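Steely1 (Dictyostelium discoideum, PDB 2H84) produces acylpyrones in vitro as a hybrid polyketide synthase, whose C-terminal type III polyketide synthase domain is the part described here. Local coordinates at residues Q57-T62 / N321-Y326; L104-D109 / S210-I215; L170-P175 / I215-R220; N242-D247 / L255-S260. All coordinates share one frame; numbering follows the deposited sequence.

In the fold
Contacts 2 and 3 follow one another along strand 209-216 and share Ile215, with centres 16 Å apart. Contact 2 sets the strand against helix 84-110, and contact 3 ties its end to the turn after helix 159-171. Contact 1 joins the N-terminal and C-terminal family regions; its Tyr326 side chain is about 11 Å from that of Cys157, the predicted active-site residue. Contact 4, a hairpin with its centre 22 Å from that of contact 1, comes nearer, its Met244 side chain lying about 4 Å from that of Cys157. Contacts 3 and 4 are on opposite sides of the chain's centre, 37 Å between centres, yet both touch the second subunit.

Contact 1: residues Q57-T62 / N321-Y326; sequences QSQIKT and NTWDVY
The ring of Tyr326 takes the carbonyl oxygen of Ser58 at its edge, near the ring plane, while Ile60 comes against the same ring obliquely. The second flat pair is Gln59 and Trp323: the side-chain amide and the indole are turned only 9° apart, and Gln59 OE1 approaches Trp323 CZ3 obliquely at 3.2 Å. In this thiolase-fold domain the contact places the loop after helix 45-56, in the N-terminal family region, against helix 320-329 of the C-terminal one.

The polar link is a hydrogen bond of 2.8 Å from Tyr326 OH to Ser58 O, with the donor lying in the carbonyl plane. Tyr326 CG is anti to the backbone N (chi1 176°), and the far end of the ring reaches the loop. A weak bond between the same hydroxyl and Lys302 N ties it also to helix 302-311. Ser58 OG, in turn, is bonded to Phe55 O and Gln30 OE1, so the residue whose carbonyl receives the tyrosine is itself held in place. A phenylalanine at Tyr326 would probably leave Ser58 O without its hydroxyl mate and weaken the link between loop and helix.

Ile205 of helix 197-205 adds to the apolar packing on both Ile60 and Tyr326, and Trp323 meets the ring of His327 on its own helix. The Ile60 side chain crosses that of Tyr326 at about a right angle: CG1 lies 3.4 Å from Tyr326 CZ, and CD1 reaches Tyr326 CE2 at 3.7 Å.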
# COMPACT_ATOMS: atom_id res chain seq x y z
N GLN A 57 26.29 -18.14 14.18
CA GLN A 57 25.74 -17.32 15.25
C GLN A 57 24.35 -16.75 14.99
O GLN A 57 23.88 -15.89 15.74
CB GLN A 57 26.68 -16.16 15.61
CG GLN A 57 27.50 -16.44 16.87
CD GLN A 57 26.64 -17.01 18.01
OE1 GLN A 57 26.10 -16.27 18.83
NE2 GLN A 57 26.50 -18.32 18.03
N SER A 58 23.68 -17.24 13.95
CA SER A 58 22.35 -16.75 13.59
C SER A 58 21.24 -17.37 14.44
O SER A 58 20.17 -16.78 14.60
CB SER A 58 22.05 -17.02 12.12
OG SER A 58 21.82 -18.40 11.88
N GLN A 59 21.50 -18.57 14.95
CA GLN A 59 20.52 -19.30 15.76
C GLN A 59 19.27 -19.73 15.00
O GLN A 59 18.23 -19.97 15.61
CB GLN A 59 20.09 -18.46 16.96
CG GLN A 59 21.11 -18.40 18.07
CD GLN A 59 20.73 -17.39 19.13
OE1 GLN A 59 19.61 -17.40 19.64
NE2 GLN A 59 21.66 -16.50 19.46
N ILE A 60 19.37 -19.81 13.68
CA ILE A 60 18.24 -20.25 12.87
C ILE A 60 18.51 -21.68 12.45
O ILE A 60 19.61 -22.00 12.01
CB ILE A 60 18.06 -19.36 11.63
CG1 ILE A 60 17.66 -17.95 12.07
CG2 ILE A 60 17.02 -19.97 10.71
CD1 ILE A 60 17.44 -16.99 10.93
N LYS A 61 17.51 -22.54 12.59
CA LYS A 61 17.66 -23.95 12.24
C LYS A 61 17.25 -24.24 10.81
O LYS A 61 17.93 -24.98 10.11
CB LYS A 61 16.85 -24.81 13.21
CG LYS A 61 17.44 -26.18 13.44
CD LYS A 61 16.95 -26.78 14.76
CE LYS A 61 17.79 -27.98 15.13
NZ LYS A 61 17.27 -28.71 16.30
N THR A 62 16.13 -23.67 10.39
CA THR A 62 15.62 -23.86 9.03
C THR A 62 14.92 -22.62 8.47
O THR A 62 14.50 -21.73 9.21
CB THR A 62 14.59 -25.02 8.96
OG1 THR A 62 13.58 -24.82 9.95
CG2 THR A 62 15.26 -26.36 9.17
N ASN A 321 7.26 -19.02 22.18
CA ASN A 321 6.54 -19.17 20.92
C ASN A 321 7.18 -18.45 19.74
O ASN A 321 7.27 -19.00 18.64
CB ASN A 321 5.08 -18.72 21.08
CG ASN A 321 4.24 -19.73 21.83
OD1 ASN A 321 4.24 -20.91 21.49
ND2 ASN A 321 3.51 -19.28 22.85
N THR A 322 7.63 -17.23 19.95
CA THR A 322 8.26 -16.47 18.88
C THR A 322 9.63 -17.06 18.53
O THR A 322 10.06 -17.00 17.37
CB THR A 322 8.45 -15.00 19.26
OG1 THR A 322 9.16 -14.91 20.49
CG2 THR A 322 7.13 -14.34 19.49
N TRP A 323 10.33 -17.64 19.50
CA TRP A 323 11.64 -18.23 19.21
C TRP A 323 11.46 -19.54 18.45
O TRP A 323 12.38 -19.98 17.77
CB TRP A 323 12.44 -18.48 20.49
CG TRP A 323 13.19 -17.29 21.00
CD1 TRP A 323 12.79 -16.42 21.99
CD2 TRP A 323 14.45 -16.79 20.53
NE1 TRP A 323 13.72 -15.41 22.15
CE2 TRP A 323 14.74 -15.62 21.26
CE3 TRP A 323 15.36 -17.22 19.55
CZ2 TRP A 323 15.91 -14.87 21.04
CZ3 TRP A 323 16.51 -16.48 19.34
CH2 TRP A 323 16.78 -15.32 20.07
N ASP A 324 10.31 -20.18 18.59
CA ASP A 324 10.07 -21.42 17.86
C ASP A 324 9.95 -21.02 16.39
O ASP A 324 10.57 -21.63 15.52
CB ASP A 324 8.77 -22.09 18.31
CG ASP A 324 8.85 -22.65 19.72
OD1 ASP A 324 9.93 -23.13 20.12
OD2 ASP A 324 7.81 -22.63 20.41
N VAL A 325 9.15 -19.98 16.14
CA VAL A 325 8.94 -19.47 14.80
C VAL A 325 10.26 -19.02 14.18
O VAL A 325 10.58 -19.38 13.05
CB VAL A 325 8.00 -18.27 14.80
CG1 VAL A 325 7.86 -17.70 13.41
CG2 VAL A 325 6.65 -18.68 15.35
N TYR A 326 11.03 -18.23 14.92
CA TYR A 326 12.31 -17.75 14.42
C TYR A 326 13.28 -18.89 14.11
O TYR A 326 13.97 -18.85 13.09
CB TYR A 326 12.94 -16.75 15.40
CG TYR A 326 14.32 -16.26 14.99
CD1 TYR A 326 15.47 -16.77 15.61
CD2 TYR A 326 14.48 -15.33 13.96
CE1 TYR A 326 16.75 -16.36 15.21
CE2 TYR A 326 15.76 -14.91 13.55
CZ TYR A 326 16.89 -15.43 14.18
OH TYR A 326 18.15 -15.03 13.78

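Contact 2: residues L104-D109 / S210-I215; sequences LRALKD and SAAYII
Ala106 of helix 84-110 meets Ala212 of strand 209-216 where the two backbones come together, the CB atoms 3.7 Å apart. The methyl of Ala106 also lies over the strand backbone, with CB 3.3 Å from Ala212 O. Two side chains this small let the helix settle close to the strand, and the short segment axes approach to 7.1 Å while running in roughly the same direction, 32° apart.

Ile214 packs beside the alanine pair. Its CG1 rests 3.5 Å from the backbone oxygen of Ala106, and its CD1 touches Leu107 CD2 at 3.8 Å, the two side chains crossing at about a right angle. The CB of Leu107 itself points away from the strand; CG lies beside the backbone N (chi1 -80°), and CD2 makes the touch. Ile117 packs on both Leu107 and Ile214. No hydrogen bond spans the contact, so the fit rests on van der Waals packing of side chains on each other and on backbone.

Away from this tight fit the helix is open to solvent at Leu104, Arg105 and Lys108, and Arg105 makes a weak hydrogen bond to Gln101 of its own helix. Asp109 points toward the strand without touching it; it forms a salt bridge with Arg345 and accepts the backbone N-H of Ile19. Across the strand, Ala211 and Tyr213 pack on helix 335-345 and Ile215 on helix 159-171. A strand covered by helices on both faces is consistent with the layered alpha-beta-alpha-beta-alpha architecture of the thiolase fold.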
# COMPACT_ATOMS: atom_id res chain seq x y z
N LEU A 104 -6.73 -19.49 1.75
CA LEU A 104 -7.57 -20.67 1.76
C LEU A 104 -7.56 -21.25 3.17
O LEU A 104 -8.60 -21.41 3.79
CB LEU A 104 -7.03 -21.67 0.73
CG LEU A 104 -7.99 -22.17 -0.34
CD1 LEU A 104 -9.05 -21.12 -0.65
CD2 LEU A 104 -7.20 -22.54 -1.59
N ARG A 105 -6.37 -21.54 3.68
CA ARG A 105 -6.22 -22.10 5.01
C ARG A 105 -6.77 -21.23 6.12
O ARG A 105 -7.31 -21.74 7.10
CB ARG A 105 -4.75 -22.38 5.29
CG ARG A 105 -4.24 -23.59 4.56
CD ARG A 105 -2.76 -23.51 4.40
NE ARG A 105 -2.18 -24.84 4.34
CZ ARG A 105 -1.07 -25.13 3.68
NH1 ARG A 105 -0.43 -24.19 3.02
NH2 ARG A 105 -0.58 -26.36 3.71
N ALA A 106 -6.63 -19.92 5.97
CA ALA A 106 -7.12 -18.97 6.96
C ALA A 106 -8.63 -18.91 6.89
O ALA A 106 -9.29 -18.60 7.87
CB ALA A 106 -6.54 -17.59 6.71
N LEU A 107 -9.18 -19.23 5.73
CA LEU A 107 -10.62 -19.21 5.55
C LEU A 107 -11.27 -20.41 6.22
O LEU A 107 -12.29 -20.27 6.88
CB LEU A 107 -10.97 -19.20 4.06
CG LEU A 107 -10.88 -17.84 3.36
CD1 LEU A 107 -10.97 -18.02 1.84
CD2 LEU A 107 -11.99 -16.94 3.86
N LYS A 108 -10.68 -21.58 6.06
CA LYS A 108 -11.25 -22.76 6.69
C LYS A 108 -11.08 -22.65 8.20
O LYS A 108 -11.96 -23.01 8.97
CB LYS A 108 -10.58 -24.01 6.15
CG LYS A 108 -9.98 -24.91 7.20
CD LYS A 108 -9.50 -26.16 6.53
CE LYS A 108 -10.04 -27.40 7.20
NZ LYS A 108 -9.41 -27.72 8.48
N ASP A 109 -9.93 -22.14 8.63
CA ASP A 109 -9.72 -22.01 10.06
C ASP A 109 -10.77 -21.07 10.66
O ASP A 109 -11.23 -21.26 11.79
CB ASP A 109 -8.33 -21.46 10.36
CG ASP A 109 -7.90 -21.73 11.79
OD1 ASP A 109 -7.33 -20.82 12.44
OD2 ASP A 109 -8.14 -22.86 12.27
N SER A 210 3.93 -16.70 3.61
CA SER A 210 2.66 -16.01 3.49
C SER A 210 1.78 -16.41 4.64
O SER A 210 1.69 -17.59 4.98
CB SER A 210 1.98 -16.39 2.17
OG SER A 210 0.77 -15.67 1.99
N ALA A 211 1.12 -15.43 5.24
CA ALA A 211 0.23 -15.68 6.37
C ALA A 211 -1.04 -14.86 6.20
O ALA A 211 -0.98 -13.69 5.84
CB ALA A 211 0.91 -15.29 7.66
N ALA A 212 -2.19 -15.48 6.45
CA ALA A 212 -3.46 -14.76 6.33
C ALA A 212 -4.32 -14.96 7.57
O ALA A 212 -4.17 -15.94 8.30
CB ALA A 212 -4.21 -15.23 5.09
N TYR A 213 -5.21 -14.01 7.83
CA TYR A 213 -6.10 -14.11 8.97
C TYR A 213 -7.44 -13.39 8.73
O TYR A 213 -7.51 -12.46 7.93
CB TYR A 213 -5.40 -13.58 10.23
CG TYR A 213 -5.00 -12.12 10.16
CD1 TYR A 213 -5.89 -11.12 10.56
CD2 TYR A 213 -3.75 -11.74 9.67
CE1 TYR A 213 -5.55 -9.77 10.47
CE2 TYR A 213 -3.40 -10.40 9.57
CZ TYR A 213 -4.31 -9.42 9.97
OH TYR A 213 -3.97 -8.09 9.87
N ILE A 214 -8.50 -13.86 9.38
CA ILE A 214 -9.81 -13.24 9.27
C ILE A 214 -10.01 -12.43 10.55
O ILE A 214 -9.65 -12.87 11.64
CB ILE A 214 -10.92 -14.28 9.19
CG1 ILE A 214 -10.60 -15.31 8.10
CG2 ILE A 214 -12.24 -13.59 8.94
CD1 ILE A 214 -10.59 -14.75 6.70
N ILE A 215 -10.60 -11.24 10.44
CA ILE A 215 -10.80 -10.40 11.61
C ILE A 215 -12.14 -9.67 11.55
O ILE A 215 -12.58 -9.26 10.48
CB ILE A 215 -9.66 -9.38 11.72
CG1 ILE A 215 -9.88 -8.46 12.91
CG2 ILE A 215 -9.57 -8.56 10.45
CD1 ILE A 215 -8.77 -7.47 13.09

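Contact 3: residues L170-P175 / I215-R220; sequences LAKASP and IGCNPR
Cys217 SG packs against Ala171, at the end of helix 159-171, and Lys172, the next residue of the turn, lying 4.0 Å from Ala171 CB and 3.5 Å from Lys172 CG. Ala171 CB also packs on Gly216 CA at 3.8 Å, the glycine offering no side chain of its own. Further along, the Pro175 ring and Asn218 lie side by side, pointing the same way. Arg220 closes the contact: NH2 donates to Pro175 O at 3.2 Å, on a lone pair of the carbonyl and within 5° of the guanidinium plane.

In the next shell, a type I beta turn from Ala171 to Ser174 leads the chain to Pro175. Arg220 NH2 has a further acceptor in Arg176 O, and Arg220 N donates to Glu223 OE1. A leucine in place of Arg220 would probably leave Pro175 O and Arg176 O without this shared donor. Away from the active site, this packing joins the end region of strand 209-216 to the turn after helix 159-171, where Lys172 and Ala173 also meet the second subunit. NH2 is held by two backbone carbonyls, whose dipoles would favour the positive charge, while the nearby Arg178 would probably oppose it.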
# COMPACT_ATOMS: atom_id res chain seq x y z
N LEU A 170 -11.04 -1.05 10.61
CA LEU A 170 -11.92 -1.43 9.52
C LEU A 170 -13.03 -2.29 10.10
O LEU A 170 -14.22 -2.07 9.86
CB LEU A 170 -11.11 -2.21 8.47
CG LEU A 170 -10.96 -1.57 7.09
CD1 LEU A 170 -10.70 -0.07 7.21
CD2 LEU A 170 -9.82 -2.24 6.35
N ALA A 171 -12.64 -3.28 10.89
CA ALA A 171 -13.58 -4.17 11.53
C ALA A 171 -14.55 -3.41 12.43
O ALA A 171 -15.70 -3.81 12.61
CB ALA A 171 -12.83 -5.23 12.33
N LYS A 172 -14.07 -2.31 13.02
CA LYS A 172 -14.89 -1.53 13.93
C LYS A 172 -15.76 -0.48 13.26
O LYS A 172 -16.43 0.30 13.93
CB LYS A 172 -14.00 -0.89 15.01
CG LYS A 172 -13.31 -1.92 15.91
CD LYS A 172 -12.45 -1.26 16.95
CE LYS A 172 -13.13 -1.11 18.26
NZ LYS A 172 -12.41 -0.25 19.23
N ALA A 173 -15.75 -0.45 11.93
CA ALA A 173 -16.58 0.52 11.21
C ALA A 173 -17.97 -0.09 10.99
O ALA A 173 -18.90 0.60 10.57
CB ALA A 173 -15.94 0.89 9.88
N SER A 174 -18.09 -1.39 11.28
CA SER A 174 -19.34 -2.14 11.14
C SER A 174 -19.21 -3.61 11.53
O SER A 174 -18.24 -4.26 11.15
CB SER A 174 -19.85 -2.07 9.70
OG SER A 174 -20.99 -2.92 9.55
N PRO A 175 -20.18 -4.15 12.28
CA PRO A 175 -20.19 -5.55 12.74
C PRO A 175 -20.41 -6.49 11.56
O PRO A 175 -20.21 -7.70 11.66
CB PRO A 175 -21.34 -5.59 13.73
CG PRO A 175 -21.56 -4.14 14.11
CD PRO A 175 -21.35 -3.43 12.81
N ILE A 215 -10.60 -11.24 10.44
CA ILE A 215 -10.80 -10.40 11.61
C ILE A 215 -12.14 -9.67 11.55
O ILE A 215 -12.58 -9.26 10.48
CB ILE A 215 -9.66 -9.38 11.72
CG1 ILE A 215 -9.88 -8.46 12.91
CG2 ILE A 215 -9.57 -8.56 10.45
CD1 ILE A 215 -8.77 -7.47 13.09
N GLY A 216 -12.80 -9.51 12.70
CA GLY A 216 -14.08 -8.82 12.73
C GLY A 216 -14.57 -8.52 14.13
O GLY A 216 -13.96 -8.93 15.11
N CYS A 217 -15.68 -7.79 14.23
CA CYS A 217 -16.24 -7.44 15.53
C CYS A 217 -17.48 -8.25 15.83
O CYS A 217 -18.15 -8.75 14.92
CB CYS A 217 -16.59 -5.96 15.59
SG CYS A 217 -15.16 -4.87 15.62
N ASN A 218 -17.80 -8.38 17.11
CA ASN A 218 -18.98 -9.13 17.51
C ASN A 218 -18.92 -10.52 16.90
O ASN A 218 -19.52 -10.78 15.86
CB ASN A 218 -20.26 -8.43 17.03
CG ASN A 218 -20.35 -6.99 17.52
OD1 ASN A 218 -20.34 -6.73 18.73
ND2 ASN A 218 -20.44 -6.05 16.59
N PRO A 219 -18.18 -11.42 17.54
CA PRO A 219 -18.07 -12.79 17.03
C PRO A 219 -19.47 -13.36 16.79
O PRO A 219 -20.43 -12.98 17.47
CB PRO A 219 -17.31 -13.51 18.13
CG PRO A 219 -16.36 -12.45 18.58
CD PRO A 219 -17.25 -11.22 18.67
N ARG A 220 -19.57 -14.26 15.83
CA ARG A 220 -20.85 -14.87 15.50
C ARG A 220 -20.97 -16.31 16.01
O ARG A 220 -19.97 -16.95 16.36
CB ARG A 220 -21.07 -14.79 13.99
CG ARG A 220 -21.00 -13.36 13.46
CD ARG A 220 -21.02 -13.28 11.93
NE ARG A 220 -20.83 -11.91 11.45
CZ ARG A 220 -20.61 -11.58 10.19
NH1 ARG A 220 -20.54 -12.51 9.25
NH2 ARG A 220 -20.43 -10.30 9.86

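Contact 4: residues N242-D247 / L255-S260; sequences NAMVWD and LGLDAS
Val245 and Gly256 form the hydrogen-bonded pair of an antiparallel beta hairpin, strands 244-249 and 252-257, whose axes here pass 4.4 Å apart. The two residues exchange both backbone bonds, Gly256 N meeting Val245 O at 2.9 Å. Beyond the strands Asp258 N reaches Ala243 O at 2.8 Å with an N-H...O angle of 162°, extending the backbone pairing by one more bond.

Weaker CA-H...O contacts accompany these bonds: Leu255 CA faces Val245 O at 3.3 Å, and Met244 CA faces Gly256 O.

The apolar contacts lie on the face carrying Met244, Trp246, Leu255 and Leu257, where the pairs Met244-Leu257 and Trp246-Leu255 are non-hydrogen-bonded. Met244 bends at chi3 (73°), and its CE comes within 4.5 Å of Leu257 CD1. This side chain is about 4 Å from that of Cys157, the predicted active-site residue, and as near to a bound hexaethylene glycol, probably from the crystallisation liquor, which is consistent with the hairpin bordering the active-site pocket. Pro361 and Leu363 also pack on Met244.

Polar and aromatic partners surround Trp246. Trp253, on the partner strand of the same hairpin, stacks on its ring, while outside the hairpin Ser125 O accepts from NE1 and His190 meets the ring edge-to-face. Ile130 of the second subunit packs on it as well, and Lys92 of that subunit forms a salt bridge with Asp247. Trp246 and Leu255 cross obliquely, Leu255 CD1 lying 4.0 Å from Trp246 CE3.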
# COMPACT_ATOMS: atom_id res chain seq x y z
N ASN A 242 17.64 6.18 7.40
CA ASN A 242 18.66 5.35 6.78
C ASN A 242 19.04 4.08 7.53
O ASN A 242 19.88 3.32 7.06
CB ASN A 242 19.92 6.15 6.52
CG ASN A 242 19.70 7.32 5.61
OD1 ASN A 242 18.96 7.26 4.63
ND2 ASN A 242 20.35 8.42 5.93
N ALA A 243 18.42 3.85 8.68
CA ALA A 243 18.69 2.67 9.48
C ALA A 243 18.44 1.41 8.66
O ALA A 243 19.19 0.44 8.72
CB ALA A 243 17.81 2.66 10.68
N MET A 244 17.36 1.43 7.89
CA MET A 244 17.00 0.30 7.04
C MET A 244 16.75 0.78 5.62
O MET A 244 15.90 1.62 5.38
CB MET A 244 15.73 -0.38 7.56
CG MET A 244 15.89 -1.03 8.92
SD MET A 244 14.38 -1.74 9.49
CE MET A 244 14.27 -3.22 8.39
N VAL A 245 17.48 0.22 4.67
CA VAL A 245 17.33 0.62 3.28
C VAL A 245 16.82 -0.55 2.43
O VAL A 245 17.19 -1.70 2.63
CB VAL A 245 18.64 1.13 2.73
CG1 VAL A 245 18.47 1.50 1.30
CG2 VAL A 245 19.10 2.37 3.53
N TRP A 246 15.96 -0.22 1.48
CA TRP A 246 15.38 -1.16 0.55
C TRP A 246 15.14 -0.30 -0.69
O TRP A 246 14.02 0.17 -0.91
CB TRP A 246 14.07 -1.72 1.09
CG TRP A 246 13.49 -2.84 0.26
CD1 TRP A 246 12.24 -2.88 -0.31
CD2 TRP A 246 14.11 -4.09 -0.05
NE1 TRP A 246 12.05 -4.09 -0.95
CE2 TRP A 246 13.18 -4.85 -0.80
CE3 TRP A 246 15.36 -4.66 0.24
CZ2 TRP A 246 13.47 -6.14 -1.27
CZ3 TRP A 246 15.65 -5.94 -0.23
CH2 TRP A 246 14.71 -6.67 -0.98
N ASP A 247 16.20 -0.05 -1.47
CA ASP A 247 16.09 0.78 -2.66
C ASP A 247 15.84 0.04 -3.97
O ASP A 247 16.44 -1.01 -4.22
CB ASP A 247 17.35 1.63 -2.81
CG ASP A 247 17.49 2.66 -1.73
OD1 ASP A 247 16.58 3.49 -1.57
OD2 ASP A 247 18.52 2.67 -1.04
N LEU A 255 19.54 -3.55 -0.44
CA LEU A 255 19.33 -3.59 1.02
C LEU A 255 20.42 -2.89 1.87
O LEU A 255 21.59 -2.79 1.47
CB LEU A 255 19.17 -5.03 1.49
CG LEU A 255 18.93 -5.14 2.99
CD1 LEU A 255 17.61 -5.83 3.28
CD2 LEU A 255 20.07 -5.90 3.62
N GLY A 256 20.01 -2.40 3.04
CA GLY A 256 20.92 -1.75 3.96
C GLY A 256 20.37 -1.77 5.38
O GLY A 256 19.33 -1.17 5.68
N LEU A 257 21.09 -2.48 6.25
CA LEU A 257 20.75 -2.65 7.65
C LEU A 257 21.85 -2.09 8.55
O LEU A 257 22.95 -2.65 8.61
CB LEU A 257 20.57 -4.13 7.95
CG LEU A 257 19.21 -4.79 7.92
CD1 LEU A 257 18.39 -4.23 6.96
CD2 LEU A 257 19.31 -6.13 7.54
N ASP A 258 21.55 -1.02 9.27
CA ASP A 258 22.50 -0.35 10.17
C ASP A 258 22.82 -1.20 11.41
O ASP A 258 21.93 -1.81 11.99
CB ASP A 258 21.88 0.96 10.62
CG ASP A 258 22.89 2.02 10.86
OD1 ASP A 258 23.59 2.40 9.89
OD2 ASP A 258 22.97 2.49 12.01
N ALA A 259 24.08 -1.22 11.81
CA ALA A 259 24.50 -2.01 12.98
C ALA A 259 23.85 -1.53 14.27
O ALA A 259 23.84 -2.26 15.28
CB ALA A 259 26.00 -1.96 13.12
N SER A 260 23.30 -0.32 14.24
CA SER A 260 22.66 0.28 15.40
C SER A 260 21.22 -0.18 15.62
O SER A 260 20.66 -0.03 16.70
CB SER A 260 22.68 1.80 15.27
OG SER A 260 21.85 2.19 14.19